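Local coordinates for protein glycerol dehydratase (PDB 1R9D) that probably dehydrates glycerol without B12, as a lyase of the glycyl radical family related to pyruvate formate-lyase, at residues A[4-9]-A[365-370]; A[286-291]-A[340-345]; A[377-382]-A[406-411]; A[746-751]-A[766-771]. All blocks are in the same frame, centred on the assembly; numbering follows the deposited sequence.

Interaction 1: A[4-9]-A[365-370]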
# COMPACT_ATOMS: atom_id res chain seq x y z
N LYS A 4 -12.27 14.82 -55.57
CA LYS A 4 -11.84 13.62 -56.28
C LYS A 4 -12.69 12.40 -55.96
O LYS A 4 -12.72 11.44 -56.74
CB LYS A 4 -10.37 13.34 -55.94
CG LYS A 4 -9.44 14.52 -56.16
CD LYS A 4 -8.03 14.19 -55.71
CE LYS A 4 -7.10 15.40 -55.82
NZ LYS A 4 -5.77 15.12 -55.20
N GLY A 5 -13.38 12.42 -54.83
CA GLY A 5 -14.19 11.28 -54.45
C GLY A 5 -13.28 10.23 -53.84
O GLY A 5 -12.07 10.44 -53.74
N PHE A 6 -13.85 9.10 -53.42
CA PHE A 6 -13.04 8.05 -52.80
C PHE A 6 -12.98 6.76 -53.61
O PHE A 6 -13.87 6.45 -54.40
CB PHE A 6 -13.57 7.75 -51.40
CG PHE A 6 -13.63 8.96 -50.50
CD1 PHE A 6 -14.78 9.74 -50.45
CD2 PHE A 6 -12.53 9.32 -49.73
CE1 PHE A 6 -14.83 10.88 -49.64
CE2 PHE A 6 -12.57 10.46 -48.91
CZ PHE A 6 -13.72 11.23 -48.87
N SER A 7 -11.90 6.00 -53.41
CA SER A 7 -11.70 4.73 -54.10
C SER A 7 -12.55 3.63 -53.47
O SER A 7 -13.10 3.80 -52.39
CB SER A 7 -10.22 4.35 -54.05
OG SER A 7 -9.76 4.25 -52.72
N THR A 8 -12.65 2.50 -54.17
CA THR A 8 -13.43 1.37 -53.68
C THR A 8 -12.56 0.34 -52.96
O THR A 8 -11.49 -0.03 -53.45
CB THR A 8 -14.17 0.67 -54.85
OG1 THR A 8 -15.07 1.60 -55.47
CG2 THR A 8 -14.97 -0.53 -54.34
N GLN A 9 -13.03 -0.10 -51.80
CA GLN A 9 -12.31 -1.08 -50.98
C GLN A 9 -12.44 -2.48 -51.57
O GLN A 9 -13.37 -2.76 -52.32
CB GLN A 9 -12.86 -1.07 -49.55
CG GLN A 9 -14.28 -1.61 -49.39
CD GLN A 9 -15.35 -0.67 -49.93
OE1 GLN A 9 -15.05 0.44 -50.37
NE2 GLN A 9 -16.60 -1.12 -49.90
N ALA A 365 -9.70 5.31 -45.49
CA ALA A 365 -10.18 4.14 -44.75
C ALA A 365 -11.56 4.34 -44.13
O ALA A 365 -12.36 3.41 -44.08
CB ALA A 365 -9.17 3.77 -43.66
N ALA A 366 -11.84 5.56 -43.66
CA ALA A 366 -13.13 5.83 -43.05
C ALA A 366 -14.26 5.60 -44.06
O ALA A 366 -15.35 5.13 -43.69
CB ALA A 366 -13.18 7.26 -42.52
N VAL A 367 -14.01 5.92 -45.32
CA VAL A 367 -15.01 5.75 -46.37
C VAL A 367 -15.08 4.30 -46.85
O VAL A 367 -16.13 3.82 -47.28
CB VAL A 367 -14.73 6.66 -47.57
CG1 VAL A 367 -15.87 6.55 -48.59
CG2 VAL A 367 -14.60 8.10 -47.10
N HIS A 368 -13.95 3.60 -46.78
CA HIS A 368 -13.89 2.20 -47.21
C HIS A 368 -14.64 1.28 -46.25
O HIS A 368 -15.38 0.39 -46.68
CB HIS A 368 -12.43 1.72 -47.28
CG HIS A 368 -11.72 2.12 -48.53
ND1 HIS A 368 -10.44 1.69 -48.82
CD2 HIS A 368 -12.09 2.90 -49.56
CE1 HIS A 368 -10.06 2.19 -49.98
NE2 HIS A 368 -11.05 2.93 -50.46
N VAL A 369 -14.46 1.52 -44.96
CA VAL A 369 -15.07 0.71 -43.91
C VAL A 369 -16.44 1.18 -43.42
O VAL A 369 -17.35 0.38 -43.24
CB VAL A 369 -14.11 0.61 -42.71
CG1 VAL A 369 -14.73 -0.24 -41.61
CG2 VAL A 369 -12.78 0.02 -43.16
N LYS A 370 -16.57 2.48 -43.20
CA LYS A 370 -17.82 3.07 -42.73
C LYS A 370 -18.42 2.47 -41.46
O LYS A 370 -19.62 2.20 -41.39
CB LYS A 370 -18.87 3.05 -43.85
CG LYS A 370 -18.44 3.82 -45.10
CD LYS A 370 -19.55 3.91 -46.14
CE LYS A 370 -19.09 4.67 -47.37
NZ LYS A 370 -20.21 4.87 -48.35
O HOH W 1 -16.80 2.74 -49.78

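Interaction 2: A[286-291]-A[340-345]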
# COMPACT_ATOMS: atom_id res chain seq x y z
N ALA A 286 -4.16 7.93 -31.38
CA ALA A 286 -3.65 9.29 -31.54
C ALA A 286 -3.02 9.54 -32.92
O ALA A 286 -3.64 9.24 -33.94
CB ALA A 286 -2.65 9.63 -30.44
N ARG A 287 -1.80 10.07 -32.96
CA ARG A 287 -1.15 10.41 -34.23
C ARG A 287 -0.62 9.25 -35.07
O ARG A 287 0.57 9.19 -35.40
CB ARG A 287 -0.02 11.42 -33.98
CG ARG A 287 -0.44 12.63 -33.16
CD ARG A 287 0.56 13.77 -33.28
NE ARG A 287 0.39 14.53 -34.53
CZ ARG A 287 1.17 15.54 -34.89
NH1 ARG A 287 2.18 15.91 -34.12
NH2 ARG A 287 0.93 16.20 -36.02
N PHE A 288 -1.53 8.37 -35.44
CA PHE A 288 -1.24 7.18 -36.25
C PHE A 288 -0.44 7.52 -37.51
O PHE A 288 0.51 6.82 -37.86
CB PHE A 288 -2.57 6.53 -36.64
CG PHE A 288 -2.44 5.20 -37.33
CD1 PHE A 288 -2.24 4.03 -36.60
CD2 PHE A 288 -2.59 5.11 -38.72
CE1 PHE A 288 -2.20 2.79 -37.25
CE2 PHE A 288 -2.54 3.88 -39.37
CZ PHE A 288 -2.35 2.71 -38.63
N ASP A 289 -0.82 8.60 -38.18
CA ASP A 289 -0.14 8.99 -39.41
C ASP A 289 1.32 9.39 -39.18
O ASP A 289 2.15 9.23 -40.08
CB ASP A 289 -0.91 10.13 -40.10
CG ASP A 289 -0.90 11.44 -39.31
OD1 ASP A 289 -0.80 11.40 -38.07
OD2 ASP A 289 -1.01 12.51 -39.95
N GLN A 290 1.64 9.87 -37.99
CA GLN A 290 3.00 10.27 -37.70
C GLN A 290 3.95 9.11 -37.39
O GLN A 290 5.08 9.11 -37.87
CB GLN A 290 3.01 11.28 -36.55
CG GLN A 290 2.20 12.54 -36.86
CD GLN A 290 2.66 13.23 -38.14
OE1 GLN A 290 3.84 13.55 -38.28
NE2 GLN A 290 1.73 13.46 -39.06
N TYR A 291 3.51 8.13 -36.61
CA TYR A 291 4.40 7.01 -36.31
C TYR A 291 4.32 5.85 -37.30
O TYR A 291 5.20 5.00 -37.33
CB TYR A 291 4.21 6.51 -34.86
CG TYR A 291 2.81 6.10 -34.45
CD1 TYR A 291 2.23 4.91 -34.89
CD2 TYR A 291 2.06 6.90 -33.57
CE1 TYR A 291 0.96 4.51 -34.47
CE2 TYR A 291 0.79 6.52 -33.15
CZ TYR A 291 0.24 5.33 -33.60
OH TYR A 291 -1.02 4.96 -33.19
N GLN A 340 -11.94 5.10 -29.31
CA GLN A 340 -10.54 5.01 -29.69
C GLN A 340 -10.23 6.11 -30.71
O GLN A 340 -10.40 5.92 -31.92
CB GLN A 340 -10.25 3.63 -30.28
CG GLN A 340 -10.65 2.50 -29.33
CD GLN A 340 -10.81 1.17 -30.03
OE1 GLN A 340 -10.04 0.24 -29.81
NE2 GLN A 340 -11.83 1.07 -30.88
N ASN A 341 -9.78 7.26 -30.22
CA ASN A 341 -9.51 8.39 -31.09
C ASN A 341 -8.19 8.27 -31.84
O ASN A 341 -7.14 8.01 -31.26
CB ASN A 341 -9.55 9.70 -30.30
CG ASN A 341 -9.86 10.91 -31.17
OD1 ASN A 341 -9.09 11.26 -32.06
ND2 ASN A 341 -11.01 11.53 -30.94
N LEU A 342 -8.27 8.47 -33.15
CA LEU A 342 -7.10 8.41 -34.03
C LEU A 342 -7.13 9.73 -34.79
O LEU A 342 -8.12 10.06 -35.44
CB LEU A 342 -7.22 7.21 -34.98
CG LEU A 342 -6.03 6.91 -35.90
CD1 LEU A 342 -6.07 5.43 -36.32
CD2 LEU A 342 -6.07 7.82 -37.12
N ILE A 343 -6.04 10.49 -34.71
CA ILE A 343 -5.99 11.80 -35.36
C ILE A 343 -4.89 11.91 -36.41
O ILE A 343 -3.85 11.28 -36.31
CB ILE A 343 -5.81 12.89 -34.27
CG1 ILE A 343 -6.10 14.29 -34.83
CG2 ILE A 343 -4.39 12.84 -33.72
CD1 ILE A 343 -6.47 15.28 -33.74
N VAL A 344 -5.14 12.71 -37.45
CA VAL A 344 -4.14 12.91 -38.49
C VAL A 344 -3.97 14.38 -38.82
O VAL A 344 -4.85 15.21 -38.54
CB VAL A 344 -4.48 12.11 -39.79
CG1 VAL A 344 -4.55 10.62 -39.47
CG2 VAL A 344 -5.78 12.60 -40.41
N GLY A 345 -2.83 14.72 -39.41
CA GLY A 345 -2.54 16.09 -39.77
C GLY A 345 -1.97 16.88 -38.60
O GLY A 345 -1.67 16.31 -37.55
O HOH W 2 -1.55 13.63 -36.42

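Interaction 3: A[377-382]-A[406-411]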
# COMPACT_ATOMS: atom_id res chain seq x y z
N SER A 377 -10.17 11.80 -36.43
CA SER A 377 -10.08 13.23 -36.19
C SER A 377 -8.98 13.87 -37.02
O SER A 377 -8.10 13.18 -37.54
CB SER A 377 -9.78 13.47 -34.71
OG SER A 377 -10.74 12.85 -33.88
N VAL A 378 -9.02 15.19 -37.15
CA VAL A 378 -7.99 15.90 -37.89
C VAL A 378 -7.60 17.16 -37.11
O VAL A 378 -8.43 17.79 -36.47
CB VAL A 378 -8.45 16.32 -39.32
CG1 VAL A 378 -8.87 15.09 -40.13
CG2 VAL A 378 -9.60 17.33 -39.23
N ARG A 379 -6.31 17.49 -37.15
CA ARG A 379 -5.83 18.69 -36.48
C ARG A 379 -5.79 19.78 -37.55
O ARG A 379 -5.42 19.51 -38.69
CB ARG A 379 -4.43 18.46 -35.90
CG ARG A 379 -4.44 17.72 -34.58
CD ARG A 379 -3.03 17.45 -34.06
NE ARG A 379 -2.21 18.66 -34.08
CZ ARG A 379 -0.99 18.73 -33.57
NH1 ARG A 379 -0.45 17.67 -32.99
NH2 ARG A 379 -0.30 19.87 -33.66
N ILE A 380 -6.16 21.00 -37.17
CA ILE A 380 -6.18 22.13 -38.09
C ILE A 380 -5.38 23.27 -37.47
O ILE A 380 -5.49 23.52 -36.27
CB ILE A 380 -7.63 22.62 -38.32
CG1 ILE A 380 -8.48 21.50 -38.94
CG2 ILE A 380 -7.64 23.87 -39.20
CD1 ILE A 380 -8.01 21.05 -40.31
N TRP A 381 -4.56 23.94 -38.27
CA TRP A 381 -3.80 25.08 -37.76
C TRP A 381 -3.68 26.14 -38.85
O TRP A 381 -4.19 25.94 -39.96
CB TRP A 381 -2.42 24.65 -37.23
CG TRP A 381 -1.43 24.18 -38.25
CD1 TRP A 381 -1.52 23.08 -39.06
CD2 TRP A 381 -0.14 24.75 -38.49
NE1 TRP A 381 -0.36 22.93 -39.79
CE2 TRP A 381 0.50 23.94 -39.46
CE3 TRP A 381 0.54 25.86 -37.98
CZ2 TRP A 381 1.79 24.22 -39.93
CZ3 TRP A 381 1.83 26.14 -38.45
CH2 TRP A 381 2.44 25.31 -39.42
N ASN A 382 -3.05 27.26 -38.55
CA ASN A 382 -2.93 28.34 -39.52
C ASN A 382 -2.38 27.95 -40.89
O ASN A 382 -2.79 28.50 -41.91
CB ASN A 382 -2.09 29.50 -38.96
CG ASN A 382 -2.87 30.37 -37.99
OD1 ASN A 382 -2.43 31.47 -37.62
ND2 ASN A 382 -4.03 29.89 -37.56
N TYR A 406 -10.10 19.63 -34.72
CA TYR A 406 -9.47 20.20 -33.52
C TYR A 406 -8.56 21.36 -33.86
O TYR A 406 -7.80 21.31 -34.82
CB TYR A 406 -8.70 19.12 -32.77
CG TYR A 406 -9.60 18.02 -32.29
CD1 TYR A 406 -9.91 16.94 -33.12
CD2 TYR A 406 -10.21 18.08 -31.04
CE1 TYR A 406 -10.81 15.96 -32.71
CE2 TYR A 406 -11.10 17.11 -30.62
CZ TYR A 406 -11.40 16.05 -31.46
OH TYR A 406 -12.29 15.09 -31.06
N ASN A 407 -8.63 22.40 -33.03
CA ASN A 407 -7.87 23.63 -33.24
C ASN A 407 -6.51 23.74 -32.54
O ASN A 407 -6.45 23.99 -31.34
CB ASN A 407 -8.77 24.81 -32.83
CG ASN A 407 -8.18 26.16 -33.20
OD1 ASN A 407 -7.22 26.24 -33.96
ND2 ASN A 407 -8.78 27.22 -32.67
N ASP A 408 -5.44 23.56 -33.30
CA ASP A 408 -4.07 23.66 -32.79
C ASP A 408 -3.82 25.02 -32.12
O ASP A 408 -3.12 25.11 -31.11
CB ASP A 408 -3.07 23.55 -33.94
CG ASP A 408 -2.73 22.12 -34.31
OD1 ASP A 408 -3.51 21.20 -34.00
OD2 ASP A 408 -1.67 21.94 -34.95
N GLU A 409 -4.38 26.06 -32.72
CA GLU A 409 -4.17 27.43 -32.24
C GLU A 409 -4.64 27.69 -30.81
O GLU A 409 -4.11 28.58 -30.14
CB GLU A 409 -4.83 28.41 -33.21
CG GLU A 409 -4.35 28.28 -34.67
CD GLU A 409 -2.86 28.57 -34.86
OE1 GLU A 409 -2.35 29.51 -34.21
OE2 GLU A 409 -2.21 27.88 -35.68
N VAL A 410 -5.62 26.92 -30.35
CA VAL A 410 -6.11 27.06 -28.97
C VAL A 410 -5.51 25.97 -28.09
O VAL A 410 -5.03 26.22 -26.99
CB VAL A 410 -7.66 26.94 -28.90
CG1 VAL A 410 -8.11 26.79 -27.44
CG2 VAL A 410 -8.31 28.17 -29.50
N ILE A 411 -5.52 24.74 -28.61
CA ILE A 411 -5.02 23.60 -27.85
C ILE A 411 -3.56 23.66 -27.42
O ILE A 411 -3.24 23.36 -26.27
CB ILE A 411 -5.30 22.29 -28.62
CG1 ILE A 411 -6.81 22.08 -28.71
CG2 ILE A 411 -4.63 21.11 -27.91
CD1 ILE A 411 -7.22 20.91 -29.59
O HOH W 3 -6.74 26.37 -36.56

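Interaction 4: A[746-751]-A[766-771]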
# COMPACT_ATOMS: atom_id res chain seq x y z
N ALA A 746 -36.87 6.57 -40.53
CA ALA A 746 -37.11 5.28 -41.16
C ALA A 746 -36.38 4.17 -40.41
O ALA A 746 -36.87 3.04 -40.31
CB ALA A 746 -36.66 5.32 -42.61
N ALA A 747 -35.20 4.51 -39.89
CA ALA A 747 -34.38 3.56 -39.15
C ALA A 747 -35.03 3.15 -37.83
O ALA A 747 -34.82 2.04 -37.34
CB ALA A 747 -33.00 4.16 -38.88
N GLN A 748 -35.81 4.06 -37.24
CA GLN A 748 -36.49 3.75 -35.99
C GLN A 748 -37.65 2.78 -36.23
O GLN A 748 -37.94 1.92 -35.40
CB GLN A 748 -37.03 5.02 -35.33
CG GLN A 748 -35.96 5.97 -34.84
CD GLN A 748 -36.53 7.08 -33.99
OE1 GLN A 748 -37.37 7.87 -34.45
NE2 GLN A 748 -36.10 7.15 -32.73
N LYS A 749 -38.31 2.94 -37.38
CA LYS A 749 -39.44 2.09 -37.73
C LYS A 749 -39.04 0.71 -38.24
O LYS A 749 -39.68 -0.29 -37.91
CB LYS A 749 -40.32 2.79 -38.77
CG LYS A 749 -41.03 4.03 -38.25
CD LYS A 749 -41.94 4.64 -39.32
CE LYS A 749 -42.65 5.88 -38.79
NZ LYS A 749 -43.56 6.49 -39.81
N ASN A 750 -37.98 0.65 -39.04
CA ASN A 750 -37.49 -0.61 -39.59
C ASN A 750 -35.98 -0.75 -39.43
O ASN A 750 -35.23 -0.68 -40.41
CB ASN A 750 -37.88 -0.71 -41.07
CG ASN A 750 -39.38 -0.81 -41.28
OD1 ASN A 750 -39.99 -1.84 -41.00
ND2 ASN A 750 -39.98 0.27 -41.77
N PRO A 751 -35.50 -0.95 -38.19
CA PRO A 751 -34.08 -1.10 -37.86
C PRO A 751 -33.34 -2.08 -38.76
O PRO A 751 -32.23 -1.81 -39.22
CB PRO A 751 -34.12 -1.59 -36.41
CG PRO A 751 -35.36 -0.97 -35.87
CD PRO A 751 -36.34 -1.17 -37.00
N ALA A 766 -21.85 6.29 -33.95
CA ALA A 766 -22.39 5.01 -33.53
C ALA A 766 -23.36 4.46 -34.55
O ALA A 766 -23.87 5.18 -35.41
CB ALA A 766 -23.10 5.16 -32.19
N GLN A 767 -23.61 3.15 -34.44
CA GLN A 767 -24.56 2.48 -35.30
C GLN A 767 -25.90 2.95 -34.74
O GLN A 767 -26.26 2.60 -33.61
CB GLN A 767 -24.41 0.97 -35.16
CG GLN A 767 -25.49 0.14 -35.84
CD GLN A 767 -25.30 -1.35 -35.60
OE1 GLN A 767 -24.93 -1.77 -34.51
NE2 GLN A 767 -25.57 -2.15 -36.63
N PHE A 768 -26.60 3.76 -35.51
CA PHE A 768 -27.87 4.32 -35.07
C PHE A 768 -28.83 3.35 -34.38
O PHE A 768 -29.38 3.66 -33.32
CB PHE A 768 -28.58 4.99 -36.26
CG PHE A 768 -29.80 5.77 -35.87
CD1 PHE A 768 -29.68 6.97 -35.18
CD2 PHE A 768 -31.07 5.30 -36.18
CE1 PHE A 768 -30.82 7.70 -34.80
CE2 PHE A 768 -32.21 6.01 -35.81
CZ PHE A 768 -32.08 7.21 -35.12
N ILE A 769 -29.03 2.16 -34.97
CA ILE A 769 -29.96 1.20 -34.38
C ILE A 769 -29.49 0.55 -33.08
O ILE A 769 -30.25 -0.20 -32.46
CB ILE A 769 -30.33 0.07 -35.39
CG1 ILE A 769 -29.10 -0.77 -35.74
CG2 ILE A 769 -30.93 0.68 -36.65
CD1 ILE A 769 -29.42 -2.00 -36.58
N SER A 770 -28.26 0.83 -32.66
CA SER A 770 -27.76 0.25 -31.41
C SER A 770 -28.04 1.19 -30.24
O SER A 770 -27.88 0.82 -29.08
CB SER A 770 -26.25 -0.01 -31.50
OG SER A 770 -25.50 1.19 -31.45
N LEU A 771 -28.46 2.41 -30.57
CA LEU A 771 -28.76 3.43 -29.56
C LEU A 771 -30.16 3.34 -28.98
O LEU A 771 -31.11 3.01 -29.69
CB LEU A 771 -28.58 4.82 -30.17
CG LEU A 771 -27.20 5.22 -30.67
CD1 LEU A 771 -27.32 6.53 -31.45
CD2 LEU A 771 -26.26 5.38 -29.49

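Interaction 1: A[4-9]-A[365-370]
Gln9 passes His368 with their CA atoms 5.2 Å apart, while Phe6 and Val367 stand 7.1 Å apart from CA to CA, which lays the irregular segment 4-9 against the last turn of helix 357-369. Where the backbones are farther apart, side chains meet at about a right angle. Val367 CG2 is 3.4 Å from the centroid of the Phe6 ring and only 5° off the ring normal, a well-centred CH-pi contact, and Val367 CG1 reaches back to Phe6 CB and CG. His368 is met from two directions. Its NE2 donates a 2.9 Å hydrogen bond to Ser7 OG, which lies 10° out of the ring plane. Over one face, offset toward the rim, lies Gln9 CB, 3.5 Å from His368 CG. A bend at chi2 (-72°) brings Gln9 CD to 3.4 Å from His368 O, and a water links Gln9 OE1 to Val367 O. Gln9 NE2 turns to Asn14. His368 ND1 is hydrogen-bonded to Asp312 of helix 304-317, so the ring is held at both nitrogens. The arrangement is plain packing of the N-terminal segment, just before helix 11-22, on the C-terminal turn of helix 357-369.

Interaction 2: A[286-291]-A[340-345]
Ala286 and Leu342 form a single beta bridge, their CA atoms 4.3 Å apart, and the packing is tightest here. Ala286 N donates to Asn341 O at 3.0 Å, and Ile343 N donates to Ala286 O at 2.8 Å. That carbonyl oxygen also takes Phe288 N, closing an inverse gamma turn centred on Arg287; the two donors come from opposite faces of its plane. Arg287 then occupies the N-cap position of helix 288-298. Close by, Asp289 reaches across to the strand end: Gly345 N meets OD2 from above the carboxylate plane at 2.9 Å in a nearly straight bond (174°), and Ser359 OG binds the same oxygen. Arg287 NH2 clamps Gly345 O at 3.0 Å from above the carbonyl plane, while NH1 forms a salt bridge with Asp427.

Looser is the apolar touch of Phe288 on Leu342, made mainly by Phe288 CB, 3.6 Å from Leu342 CG. Chi1 of -173° puts Phe288 CG anti to the backbone N; only the near part of the ring, CG and CD1, meets Leu342 CD1, obliquely. No touching residue is exposed, and the other less direct part is a buried corner where a water accepts from Arg287 NE at 2.9 Å beside Asp289 OD1 and Gly345 O. Thus two opposite charges are buried beside the strand end, each supplied with several polar partners, which is consistent with both remaining ionised.

Interaction 3: A[377-382]-A[406-411]
Arg379 grips Asp408 side-on: NE donates to OD1 at 2.9 Å and NH2 to OD2 at 2.8 Å. The two side chains cross at about a right angle with guanidinium and carboxylate planes 57° apart. Asp408 OD2 lies in the guanidinium plane, yet NH2 reaches that oxygen from above the carboxylate plane. Tyr428 binds Asp408 OD1 through its hydroxyl and makes a cation-pi contact with Arg379, while Gln347 takes OD2.

At the other end, the Tyr406 ring turns an edge to strand 375-380: its CE1 is 3.3 Å from Ser377 OG, and Val378 O lies in the ring plane. Tyr406 OH bonds to Cys433 O, and the side chain is about 9 Å from a bound glycerol. Between these groups run parallel bridges, Arg379 with Tyr406 and Ile380 with Asn407, the pairing of a beta-alpha-beta crossover in which helix 386-397 joins strands 375-380 and 404-407. Its bonds include Tyr406 N to Val378 O and Asp408 N to Ile380 O, both 3.0 Å.

Beyond the bridges, Asn407 caps helix 408-417 through a weak bond from Glu409 N. The Glu409 carboxylate is nearly coplanar with the Trp381 indole (10°), its OE2 at the ring edge. Against the Asn382 amide it lies stacked, planes 18° apart. The hydrogen bond here comes from the backbone, Asn382 N donating to Glu409 OE2 at 3.1 Å from above the carboxylate plane.

Interaction 4: A[746-751]-A[766-771]
Phe768 brings the CD2-CE2 part of its ring rim to helix 741-749. Ala747 CB is 3.5 Å from Phe768 CD2 and 3.7 Å from CE2, so the methyl meets two neighbouring ring carbons, at an oblique angle. Farther round the rim, Gln748 CG comes in near the ring plane, 3.9 Å from Phe768 CE2; it is the aliphatic part of this glutamine that touches, its amide plane being turned 55° from the ring. Chi1 of -171° sets Phe768 CG anti to the backbone N.

The second point of contact is Ile769 on Pro751. Ile769 CG2 lies 3.9 Å from Pro751 CB and 3.8 Å from Pro751 O, and Ile769 CD1 is 3.9 Å from the same oxygen. With chi1 at 65°, Ile769 holds CG1 between its backbone N and carbonyl carbon, which leaves CG2 anti to that carbon and facing the proline. Across the two segments there is no hydrogen bond, and the summed buried area of 217 Å² marks a modest apolar contact.

Within segment 766-771, Ser770 N and Ser770 OG both donate to Gln767 O, bracing the short 3-10 turn after strand 765-767. That strand pairs antiparallel with 758-760; Gly763, in the turn joining them, is predicted to be the radical site of the active enzyme, though no radical is present here. Phe768 also rests on Leu757 and Val759, while Gln748 NE2 bonds to Gln776 and Asn777 of helix 773-781, placing the contact between helix 741-749, the hairpin and helix 773-781.

Overall arrangement
Interactions 2 and 3 are buried and share one mixed sheet, in which strands 341-344 and 375-380 are neighbours: Leu342 O and Ser377 N, 2.9 Å apart, are probably hydrogen-bonded. Both combine backbone bridges with buried charge, and each has a side chain, Asn341 or Tyr406, about 8 to 9 Å from the bound glycerol. Interactions 1 and 4 are only partly buried and farther from the chain's centre. Interaction 4 is apolar across its segments, whereas interaction 1 mixes a CH-pi contact with a histidine hydrogen bond and a bridging water. Helix 357-369, used by interaction 1, lies in the chain between the strands of interactions 2 and 3. Interaction 4, in the glycyl radical region, touches none of the others.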